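Local coordinates for ubiquitin-conjugating enzyme-like protein (Leishmania mexicana, PDB 6ZM3) that probably acts in ubiquitin conjugation as a ubiquitin E2 variant, an E2-like protein that works with a partner conjugating enzyme, at residues N27-R35 with Y44-P52; Y72-R80 with R98-R109. All blocks are in the same frame, centred on the assembly; numbering follows the deposited sequence.

Contact 1 of 2, residues N27-R35 with Y44-P52; sequences NQNVSVGLR and YWNGTIVGP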
loop_
_atom_site.group_PDB
_atom_site.type_symbol
_atom_site.label_atom_id
_atom_site.label_comp_id
_atom_site.label_asym_id
_atom_site.label_seq_id
_atom_site.Cartn_x
_atom_site.Cartn_y
_atom_site.Cartn_z
ATOM N N ASN B 27 7.850 6.596 -17.937
ATOM C CA ASN B 27 7.237 5.293 -17.736
ATOM C C ASN B 27 6.616 5.302 -16.352
ATOM O O ASN B 27 7.327 5.263 -15.356
ATOM C CB ASN B 27 8.266 4.160 -17.779
ATOM C CG ASN B 27 7.650 2.785 -17.619
ATOM O OD1 ASN B 27 6.635 2.618 -16.942
ATOM N ND2 ASN B 27 8.252 1.792 -18.254
ATOM N N GLN B 28 5.295 5.451 -16.296
ATOM C CA GLN B 28 4.623 5.391 -15.010
ATOM C C GLN B 28 3.600 4.265 -15.061
ATOM O O GLN B 28 2.433 4.459 -14.725
ATOM C CB GLN B 28 4.045 6.752 -14.598
ATOM C CG GLN B 28 3.326 7.493 -15.718
ATOM C CD GLN B 28 2.219 8.385 -15.207
ATOM O OE1 GLN B 28 2.439 9.297 -14.406
ATOM N NE2 GLN B 28 1.006 8.122 -15.672
ATOM N N ASN B 29 4.054 3.091 -15.512
ATOM C CA ASN B 29 3.221 1.907 -15.372
ATOM C C ASN B 29 4.014 0.761 -14.739
ATOM O O ASN B 29 3.431 -0.247 -14.323
ATOM C CB ASN B 29 2.352 1.692 -16.617
ATOM C CG ASN B 29 3.182 1.294 -17.820
ATOM O OD1 ASN B 29 4.051 0.433 -17.713
ATOM N ND2 ASN B 29 2.945 1.906 -18.965
ATOM N N VAL B 30 5.340 0.923 -14.659
ATOM C CA VAL B 30 6.208 -0.021 -13.965
ATOM C C VAL B 30 7.298 0.730 -13.190
ATOM O O VAL B 30 7.784 1.777 -13.632
ATOM C CB VAL B 30 6.777 -1.041 -14.973
ATOM C CG1 VAL B 30 8.112 -1.616 -14.565
ATOM C CG2 VAL B 30 5.805 -2.159 -15.307
ATOM N N SER B 31 7.709 0.200 -12.026
ATOM C CA SER B 31 8.735 0.881 -11.244
ATOM C C SER B 31 9.490 -0.084 -10.351
ATOM O O SER B 31 8.886 -1.040 -9.843
ATOM C CB SER B 31 8.128 1.966 -10.412
ATOM O OG SER B 31 9.177 2.711 -9.844
ATOM N N VAL B 32 10.788 0.193 -10.174
ATOM C CA VAL B 32 11.652 -0.589 -9.304
ATOM C C VAL B 32 12.491 0.396 -8.512
ATOM O O VAL B 32 12.891 1.436 -9.030
ATOM C CB VAL B 32 12.575 -1.532 -10.103
ATOM C CG1 VAL B 32 13.268 -2.541 -9.214
ATOM C CG2 VAL B 32 11.870 -2.221 -11.253
ATOM N N GLY B 33 12.855 -0.001 -7.295
ATOM C CA GLY B 33 13.588 0.893 -6.423
ATOM C C GLY B 33 14.115 0.100 -5.241
ATOM O O GLY B 33 13.583 -0.969 -4.929
ATOM N N LEU B 34 15.182 0.624 -4.633
ATOM C CA LEU B 34 15.891 -0.073 -3.562
ATOM C C LEU B 34 14.919 -0.223 -2.383
ATOM O O LEU B 34 14.223 0.731 -2.051
ATOM C CB LEU B 34 17.090 0.823 -3.212
ATOM C CG LEU B 34 18.386 0.173 -2.735
ATOM C CD1 LEU B 34 18.779 -1.037 -3.585
ATOM C CD2 LEU B 34 19.526 1.189 -2.760
ATOM N N ARG B 35 14.858 -1.425 -1.786
ATOM C CA ARG B 35 13.937 -1.685 -0.690
ATOM C C ARG B 35 14.414 -1.031 0.606
ATOM O O ARG B 35 13.647 -0.307 1.256
ATOM C CB ARG B 35 13.709 -3.180 -0.471
ATOM C CG ARG B 35 12.671 -3.441 0.620
ATOM C CD ARG B 35 12.540 -4.907 0.968
ATOM N NE ARG B 35 13.608 -5.341 1.830
ATOM C CZ ARG B 35 13.759 -6.587 2.244
ATOM N NH1 ARG B 35 12.917 -7.515 1.820
ATOM N NH2 ARG B 35 14.753 -6.891 3.064
ATOM N N TYR B 44 17.704 -6.403 -2.034
ATOM C CA TYR B 44 16.266 -6.381 -2.223
ATOM C C TYR B 44 15.781 -5.090 -2.865
ATOM O O TYR B 44 16.211 -4.012 -2.450
ATOM C CB TYR B 44 15.567 -6.602 -0.880
ATOM C CG TYR B 44 15.577 -8.060 -0.477
ATOM C CD1 TYR B 44 14.645 -8.948 -0.995
ATOM C CD2 TYR B 44 16.525 -8.552 0.400
ATOM C CE1 TYR B 44 14.651 -10.289 -0.639
ATOM C CE2 TYR B 44 16.532 -9.889 0.785
ATOM C CZ TYR B 44 15.596 -10.759 0.260
ATOM O OH TYR B 44 15.609 -12.087 0.594
ATOM N N TRP B 45 14.850 -5.250 -3.815
ATOM C CA TRP B 45 14.208 -4.167 -4.526
ATOM C C TRP B 45 12.697 -4.290 -4.404
ATOM O O TRP B 45 12.162 -5.395 -4.382
ATOM C CB TRP B 45 14.665 -4.169 -5.998
ATOM C CG TRP B 45 16.144 -4.018 -6.158
ATOM C CD1 TRP B 45 17.113 -4.914 -5.820
ATOM C CD2 TRP B 45 16.827 -2.894 -6.747
ATOM N NE1 TRP B 45 18.354 -4.413 -6.107
ATOM C CE2 TRP B 45 18.204 -3.162 -6.666
ATOM C CE3 TRP B 45 16.395 -1.673 -7.274
ATOM C CZ2 TRP B 45 19.170 -2.290 -7.178
ATOM C CZ3 TRP B 45 17.349 -0.782 -7.720
ATOM C CH2 TRP B 45 18.716 -1.092 -7.685
ATOM N N ASN B 46 12.026 -3.148 -4.326
ATOM C CA ASN B 46 10.583 -3.072 -4.343
ATOM C C ASN B 46 10.227 -2.946 -5.808
ATOM O O ASN B 46 10.928 -2.244 -6.514
ATOM C CB ASN B 46 10.060 -1.817 -3.641
ATOM C CG ASN B 46 10.289 -1.762 -2.148
ATOM O OD1 ASN B 46 10.543 -2.771 -1.514
ATOM N ND2 ASN B 46 10.189 -0.576 -1.571
ATOM N N GLY B 47 9.160 -3.626 -6.248
ATOM C CA GLY B 47 8.642 -3.432 -7.589
ATOM C C GLY B 47 7.168 -3.046 -7.557
ATOM O O GLY B 47 6.401 -3.422 -6.660
ATOM N N THR B 48 6.799 -2.228 -8.526
ATOM C CA THR B 48 5.425 -1.871 -8.767
ATOM C C THR B 48 5.102 -2.187 -10.217
ATOM O O THR B 48 5.867 -1.778 -11.098
ATOM C CB THR B 48 5.201 -0.365 -8.534
ATOM O OG1 THR B 48 5.604 -0.108 -7.187
ATOM C CG2 THR B 48 3.763 0.062 -8.752
ATOM N N ILE B 49 3.911 -2.778 -10.434
ATOM C CA ILE B 49 3.245 -2.811 -11.733
ATOM C C ILE B 49 1.848 -2.215 -11.601
ATOM O O ILE B 49 1.095 -2.616 -10.715
ATOM C CB ILE B 49 3.137 -4.271 -12.232
ATOM C CG1 ILE B 49 4.504 -4.856 -12.600
ATOM C CG2 ILE B 49 2.123 -4.363 -13.366
ATOM C CD1 ILE B 49 4.559 -6.391 -12.588
ATOM N N VAL B 50 1.508 -1.287 -12.500
ATOM C CA VAL B 50 0.157 -0.804 -12.683
ATOM C C VAL B 50 -0.517 -1.672 -13.753
ATOM O O VAL B 50 -0.081 -1.722 -14.913
ATOM C CB VAL B 50 0.185 0.698 -13.041
ATOM C CG1 VAL B 50 -1.202 1.304 -13.214
ATOM C CG2 VAL B 50 0.993 1.484 -12.009
ATOM N N GLY B 51 -1.573 -2.390 -13.346
ATOM C CA GLY B 51 -2.223 -3.340 -14.240
ATOM C C GLY B 51 -2.656 -2.646 -15.529
ATOM O O GLY B 51 -3.151 -1.530 -15.493
ATOM N N PRO B 52 -2.411 -3.243 -16.719
ATOM C CA PRO B 52 -2.736 -2.573 -17.982
ATOM C C PRO B 52 -4.216 -2.346 -18.251
ATOM O O PRO B 52 -5.041 -3.131 -17.797
ATOM C CB PRO B 52 -2.184 -3.519 -19.055
ATOM C CG PRO B 52 -2.060 -4.863 -18.359
ATOM C CD PRO B 52 -1.777 -4.560 -16.899
HETATM O O HOH W 1 8.562 -0.148 -6.536
#
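Leu34 and Trp45 pack against each other near one end of an antiparallel beta hairpin. Leu34 CD1 sits over the indole, 3.9 Å from the centroid of the Trp45 six-membered ring, as a CH-pi contact. Val32 CG1 comes to Trp45 CE3 at 3.8 Å. On the face that carries Val30, Val32 and Ile49, Val30 CG2 lies alongside Ile49 CG1. This is the tightly packed part.

The face of Ser31, Asn46 and Thr48 is looser. Ser31 and Asn46 are partly exposed and also touch the chain of another protein. Ser31 and Thr48 form a hydrogen-bonded pair, with Thr48 N to Ser31 O at 2.7 Å. A water bonds Thr48 OG1 and makes a weak bond to Ser31 O.

At the hairpin end, Arg35 N bonds Tyr44 O at 3.0 Å. The Arg35 chain runs extended and then bends at chi3 (79°). This lays its guanidinium flat on the Tyr44 ring, with planes 2° apart. It is an off-centre cation-pi contact, Arg35 CZ 4.1 Å from the centroid of the Tyr44 ring. Glu65 holds Arg35 NH1 by a salt bridge.

Strand 30-34 edges the sheet, and strand 44-50 continues it to strand 61-67. Val30 and Val32 touch Leu117 of helix 113-125. Leu34 and Trp45 touch Leu17 of helix 9-22.

Contact 2 of 2, residues Y72-R80 with R98-R109; sequences YPKVPPHIR and REKFHVFKHWDR
The Tyr-Pro-x-x-Pro-Pro motif of the ubiquitin-conjugating (UBC) fold, here Tyr72 to Pro77, packs on the segment around the short helix 102-105. The peptide bond before Pro73 is cis, as is usual in this motif.

Trp107 is the main partner. Its CG is anti to the backbone N (chi1 173°), which carries the indole across to the proline run. Pro76 covers one face. Its CA lies 3.6 Å from the centroid of the Trp107 six-membered ring, a CH-pi contact over the face. Pro76 CG is 3.5 Å from Trp107 CG. The backbone N of Arg109 lies over the opposite face. Pro77 CD meets Trp107 CH2 at 3.6 Å.

Pro76 CB also reaches Phe104 CD1, at 3.4 Å, coming obliquely to the ring. Trp107 and Phe104 thus both pack on Pro76. Ile79 CG1 comes to the edge of the Phe104 ring. Pro76 CD lies over a face of the Arg98 guanidinium, 3.3 Å from Arg98 NH2.

At the far end, Pro73 CG lies over the Arg109 guanidinium, whose NH2 bonds Val7 O. The assigned direct hydrogen bond across the contact is Trp107 NE1 to Pro73 O, 2.9 Å with an angle of 149° at the hydrogen. The donor stands 47° out of the carbonyl plane, while the oxygen lies close to the plane of the indole.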
loop_
_atom_site.group_PDB
_atom_site.type_symbol
_atom_site.label_atom_id
_atom_site.label_comp_id
_atom_site.label_asym_id
_atom_site.label_seq_id
_atom_site.Cartn_x
_atom_site.Cartn_y
_atom_site.Cartn_z
ATOM N N TYR B 72 23.170 -12.932 -9.429
ATOM C CA TYR B 72 22.556 -11.977 -10.336
ATOM C C TYR B 72 23.646 -11.189 -11.071
ATOM O O TYR B 72 24.665 -10.879 -10.435
ATOM C CB TYR B 72 21.712 -10.942 -9.589
ATOM C CG TYR B 72 20.965 -9.956 -10.465
ATOM C CD1 TYR B 72 19.792 -10.325 -11.101
ATOM C CD2 TYR B 72 21.410 -8.638 -10.637
ATOM C CE1 TYR B 72 19.080 -9.441 -11.892
ATOM C CE2 TYR B 72 20.702 -7.744 -11.435
ATOM C CZ TYR B 72 19.515 -8.131 -12.041
ATOM O OH TYR B 72 18.752 -7.305 -12.827
ATOM N N PRO B 73 23.511 -10.846 -12.382
ATOM C CA PRO B 73 22.445 -11.303 -13.269
ATOM C C PRO B 73 22.806 -12.541 -14.103
ATOM O O PRO B 73 22.291 -12.682 -15.206
ATOM C CB PRO B 73 22.311 -10.100 -14.204
ATOM C CG PRO B 73 23.718 -9.609 -14.389
ATOM C CD PRO B 73 24.449 -9.984 -13.124
ATOM N N LYS B 74 23.716 -13.382 -13.595
ATOM C CA LYS B 74 24.107 -14.604 -14.297
ATOM C C LYS B 74 22.914 -15.557 -14.327
ATOM O O LYS B 74 22.627 -16.168 -15.360
ATOM C CB LYS B 74 25.369 -15.245 -13.718
ATOM C CG LYS B 74 26.670 -14.608 -14.203
ATOM C CD LYS B 74 27.900 -15.486 -14.034
ATOM C CE LYS B 74 28.691 -15.219 -12.768
ATOM N NZ LYS B 74 27.974 -15.671 -11.551
ATOM N N VAL B 75 22.189 -15.583 -13.203
ATOM C CA VAL B 75 20.892 -16.243 -13.105
ATOM C C VAL B 75 19.824 -15.176 -12.851
ATOM O O VAL B 75 20.144 -14.063 -12.434
ATOM C CB VAL B 75 20.904 -17.320 -12.004
ATOM C CG1 VAL B 75 21.977 -18.367 -12.247
ATOM C CG2 VAL B 75 21.058 -16.713 -10.620
ATOM N N PRO B 76 18.517 -15.435 -13.107
ATOM C CA PRO B 76 17.516 -14.371 -13.028
ATOM C C PRO B 76 17.310 -13.869 -11.595
ATOM O O PRO B 76 17.687 -14.539 -10.633
ATOM C CB PRO B 76 16.239 -15.037 -13.591
ATOM C CG PRO B 76 16.746 -16.280 -14.318
ATOM C CD PRO B 76 17.930 -16.730 -13.488
ATOM N N PRO B 77 16.699 -12.673 -11.402
ATOM C CA PRO B 77 16.302 -12.237 -10.070
ATOM C C PRO B 77 15.123 -13.097 -9.610
ATOM O O PRO B 77 14.369 -13.627 -10.434
ATOM C CB PRO B 77 15.783 -10.810 -10.293
ATOM C CG PRO B 77 15.395 -10.719 -11.757
ATOM C CD PRO B 77 16.256 -11.748 -12.452
ATOM N N HIS B 78 14.958 -13.197 -8.295
ATOM C CA HIS B 78 13.795 -13.853 -7.704
ATOM C C HIS B 78 12.722 -12.799 -7.497
ATOM O O HIS B 78 12.971 -11.852 -6.755
ATOM C CB HIS B 78 14.203 -14.521 -6.386
ATOM C CG HIS B 78 15.380 -15.424 -6.549
ATOM N ND1 HIS B 78 15.325 -16.580 -7.303
ATOM C CD2 HIS B 78 16.644 -15.347 -6.076
ATOM C CE1 HIS B 78 16.492 -17.181 -7.272
ATOM N NE2 HIS B 78 17.321 -16.444 -6.526
ATOM N N ILE B 79 11.593 -12.950 -8.197
ATOM C CA ILE B 79 10.486 -12.010 -8.174
ATOM C C ILE B 79 9.291 -12.723 -7.534
ATOM O O ILE B 79 8.907 -13.814 -7.963
ATOM C CB ILE B 79 10.179 -11.470 -9.590
ATOM C CG1 ILE B 79 11.437 -10.930 -10.297
ATOM C CG2 ILE B 79 9.041 -10.447 -9.600
ATOM C CD1 ILE B 79 11.122 -10.053 -11.515
ATOM N N ARG B 80 8.706 -12.088 -6.509
ATOM C CA ARG B 80 7.493 -12.570 -5.856
ATOM C C ARG B 80 6.466 -11.439 -5.906
ATOM O O ARG B 80 6.778 -10.301 -5.531
ATOM C CB ARG B 80 7.796 -12.792 -4.372
ATOM C CG ARG B 80 6.978 -13.872 -3.678
ATOM C CD ARG B 80 7.527 -14.235 -2.304
ATOM N NE ARG B 80 8.091 -13.091 -1.580
ATOM C CZ ARG B 80 7.489 -12.427 -0.580
ATOM N NH1 ARG B 80 6.290 -12.794 -0.153
ATOM N NH2 ARG B 80 8.096 -11.408 0.015
ATOM N N ARG B 98 10.158 -19.876 -12.830
ATOM C CA ARG B 98 11.353 -19.755 -13.654
ATOM C C ARG B 98 11.253 -20.546 -14.961
ATOM O O ARG B 98 12.001 -20.277 -15.902
ATOM C CB ARG B 98 12.582 -20.105 -12.818
ATOM C CG ARG B 98 13.053 -18.939 -11.958
ATOM C CD ARG B 98 13.939 -19.363 -10.795
ATOM N NE ARG B 98 14.933 -18.339 -10.483
ATOM C CZ ARG B 98 16.252 -18.441 -10.669
ATOM N NH1 ARG B 98 16.777 -19.554 -11.159
ATOM N NH2 ARG B 98 17.043 -17.424 -10.358
ATOM N N GLU B 99 10.307 -21.492 -15.028
ATOM C CA GLU B 99 10.124 -22.287 -16.236
ATOM C C GLU B 99 8.948 -21.755 -17.055
ATOM O O GLU B 99 8.819 -22.071 -18.234
ATOM C CB GLU B 99 10.002 -23.782 -15.904
ATOM C CG GLU B 99 11.102 -24.277 -14.970
ATOM C CD GLU B 99 11.729 -25.634 -15.271
ATOM O OE1 GLU B 99 11.062 -26.667 -15.029
ATOM O OE2 GLU B 99 12.897 -25.662 -15.726
ATOM N N LYS B 100 8.066 -20.971 -16.428
ATOM C CA LYS B 100 6.855 -20.513 -17.100
ATOM C C LYS B 100 6.962 -19.060 -17.559
ATOM O O LYS B 100 6.208 -18.658 -18.446
ATOM C CB LYS B 100 5.622 -20.668 -16.208
ATOM C CG LYS B 100 5.198 -22.110 -15.949
ATOM C CD LYS B 100 4.249 -22.262 -14.778
ATOM C CE LYS B 100 3.680 -23.662 -14.690
ATOM N NZ LYS B 100 2.399 -23.674 -13.943
ATOM N N PHE B 101 7.806 -18.243 -16.908
ATOM C CA PHE B 101 7.918 -16.858 -17.369
ATOM C C PHE B 101 8.935 -16.834 -18.511
ATOM O O PHE B 101 10.087 -17.168 -18.271
ATOM C CB PHE B 101 8.348 -15.930 -16.221
ATOM C CG PHE B 101 8.366 -14.446 -16.530
ATOM C CD1 PHE B 101 7.444 -13.874 -17.394
ATOM C CD2 PHE B 101 9.332 -13.624 -15.973
ATOM C CE1 PHE B 101 7.471 -12.518 -17.688
ATOM C CE2 PHE B 101 9.365 -12.268 -16.280
ATOM C CZ PHE B 101 8.429 -11.716 -17.120
ATOM N N HIS B 102 8.505 -16.442 -19.717
ATOM C CA HIS B 102 9.352 -16.526 -20.907
ATOM C C HIS B 102 10.733 -15.904 -20.648
ATOM O O HIS B 102 11.754 -16.504 -20.961
ATOM C CB HIS B 102 8.638 -15.996 -22.164
ATOM C CG HIS B 102 8.599 -14.507 -22.266
ATOM N ND1 HIS B 102 7.730 -13.733 -21.513
ATOM C CD2 HIS B 102 9.319 -13.643 -23.017
ATOM C CE1 HIS B 102 7.901 -12.466 -21.815
ATOM N NE2 HIS B 102 8.876 -12.386 -22.736
ATOM N N VAL B 103 10.772 -14.740 -19.985
ATOM C CA VAL B 103 12.015 -14.032 -19.731
ATOM C C VAL B 103 12.980 -14.875 -18.914
ATOM O O VAL B 103 14.192 -14.718 -18.991
ATOM C CB VAL B 103 11.704 -12.735 -18.977
ATOM C CG1 VAL B 103 12.988 -12.046 -18.526
ATOM C CG2 VAL B 103 10.819 -11.851 -19.832
ATOM N N PHE B 104 12.447 -15.727 -18.051
ATOM C CA PHE B 104 13.295 -16.483 -17.149
ATOM C C PHE B 104 13.688 -17.821 -17.770
ATOM O O PHE B 104 14.780 -18.319 -17.501
ATOM C CB PHE B 104 12.553 -16.772 -15.844
ATOM C CG PHE B 104 12.458 -15.595 -14.903
ATOM C CD1 PHE B 104 13.245 -14.470 -15.082
ATOM C CD2 PHE B 104 11.609 -15.642 -13.803
ATOM C CE1 PHE B 104 13.149 -13.388 -14.215
ATOM C CE2 PHE B 104 11.522 -14.564 -12.927
ATOM C CZ PHE B 104 12.281 -13.434 -13.145
ATOM N N LYS B 105 12.754 -18.421 -18.515
ATOM C CA LYS B 105 12.971 -19.708 -19.167
ATOM C C LYS B 105 14.174 -19.604 -20.097
ATOM O O LYS B 105 15.049 -20.468 -20.073
ATOM C CB LYS B 105 11.736 -20.078 -19.996
ATOM C CG LYS B 105 11.711 -21.501 -20.557
ATOM C CD LYS B 105 10.630 -21.679 -21.615
ATOM C CE LYS B 105 10.012 -23.059 -21.694
ATOM N NZ LYS B 105 11.004 -24.107 -22.023
ATOM N N HIS B 106 14.190 -18.538 -20.904
ATOM C CA HIS B 106 15.304 -18.241 -21.798
ATOM C C HIS B 106 16.039 -16.990 -21.305
ATOM O O HIS B 106 15.931 -15.929 -21.926
ATOM C CB HIS B 106 14.775 -18.099 -23.230
ATOM C CG HIS B 106 14.111 -19.340 -23.746
ATOM N ND1 HIS B 106 14.778 -20.563 -23.832
ATOM C CD2 HIS B 106 12.876 -19.544 -24.252
ATOM C CE1 HIS B 106 13.970 -21.467 -24.350
ATOM N NE2 HIS B 106 12.794 -20.858 -24.620
ATOM N N TRP B 107 16.780 -17.139 -20.196
ATOM C CA TRP B 107 17.327 -16.001 -19.449
ATOM C C TRP B 107 18.502 -15.410 -20.227
ATOM O O TRP B 107 19.453 -16.125 -20.530
ATOM C CB TRP B 107 17.756 -16.429 -18.032
ATOM C CG TRP B 107 18.476 -15.364 -17.251
ATOM C CD1 TRP B 107 19.763 -15.388 -16.790
ATOM C CD2 TRP B 107 17.930 -14.100 -16.833
ATOM N NE1 TRP B 107 20.053 -14.221 -16.122
ATOM C CE2 TRP B 107 18.957 -13.405 -16.155
ATOM C CE3 TRP B 107 16.686 -13.477 -17.004
ATOM C CZ2 TRP B 107 18.753 -12.142 -15.597
ATOM C CZ3 TRP B 107 16.492 -12.216 -16.472
ATOM C CH2 TRP B 107 17.524 -11.553 -15.802
ATOM N N ASP B 108 18.405 -14.112 -20.538
ATOM C CA ASP B 108 19.479 -13.288 -21.067
ATOM C C ASP B 108 19.954 -12.326 -19.964
ATOM O O ASP B 108 19.185 -11.461 -19.566
ATOM C CB ASP B 108 18.920 -12.515 -22.260
ATOM C CG ASP B 108 19.913 -11.598 -22.960
ATOM O OD1 ASP B 108 21.012 -11.378 -22.407
ATOM O OD2 ASP B 108 19.564 -11.102 -24.055
ATOM N N ARG B 109 21.194 -12.506 -19.468
ATOM C CA ARG B 109 21.961 -11.575 -18.645
ATOM C C ARG B 109 21.487 -10.126 -18.761
ATOM O O ARG B 109 21.393 -9.423 -17.756
ATOM C CB ARG B 109 23.414 -11.534 -19.140
ATOM C CG ARG B 109 24.407 -12.309 -18.289
ATOM C CD ARG B 109 25.788 -11.707 -18.481
ATOM N NE ARG B 109 25.992 -10.445 -17.757
ATOM C CZ ARG B 109 26.656 -10.326 -16.608
ATOM N NH1 ARG B 109 27.201 -11.384 -16.034
ATOM N NH2 ARG B 109 26.777 -9.136 -16.033
HETATM O O HOH W 2 13.915 -16.158 -10.419
#

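How the contacts relate
Both contacts belong to the same UBC fold and reach the same sheet, at opposite edges of its strand order. Contact 1 pairs the first two strands. Contact 2 involves the last strand, 78-81, the proline run leading into it and the later segment with helix 102-105. Each is partly buried. Contact 1 lies nearer the middle of the chain, its centre about 7 Å away against 10 Å for contact 2. Contact 1 is held largely by strand-to-strand backbone bonds, with the hydrophobic face turned inward. Contact 2 has a single assigned direct hydrogen bond and relies on prolines against aromatic rings. Helix 113-125 meets side chains of both. Contact 1 also borders another protein chain, whereas no other chain of the assembly touches contact 2.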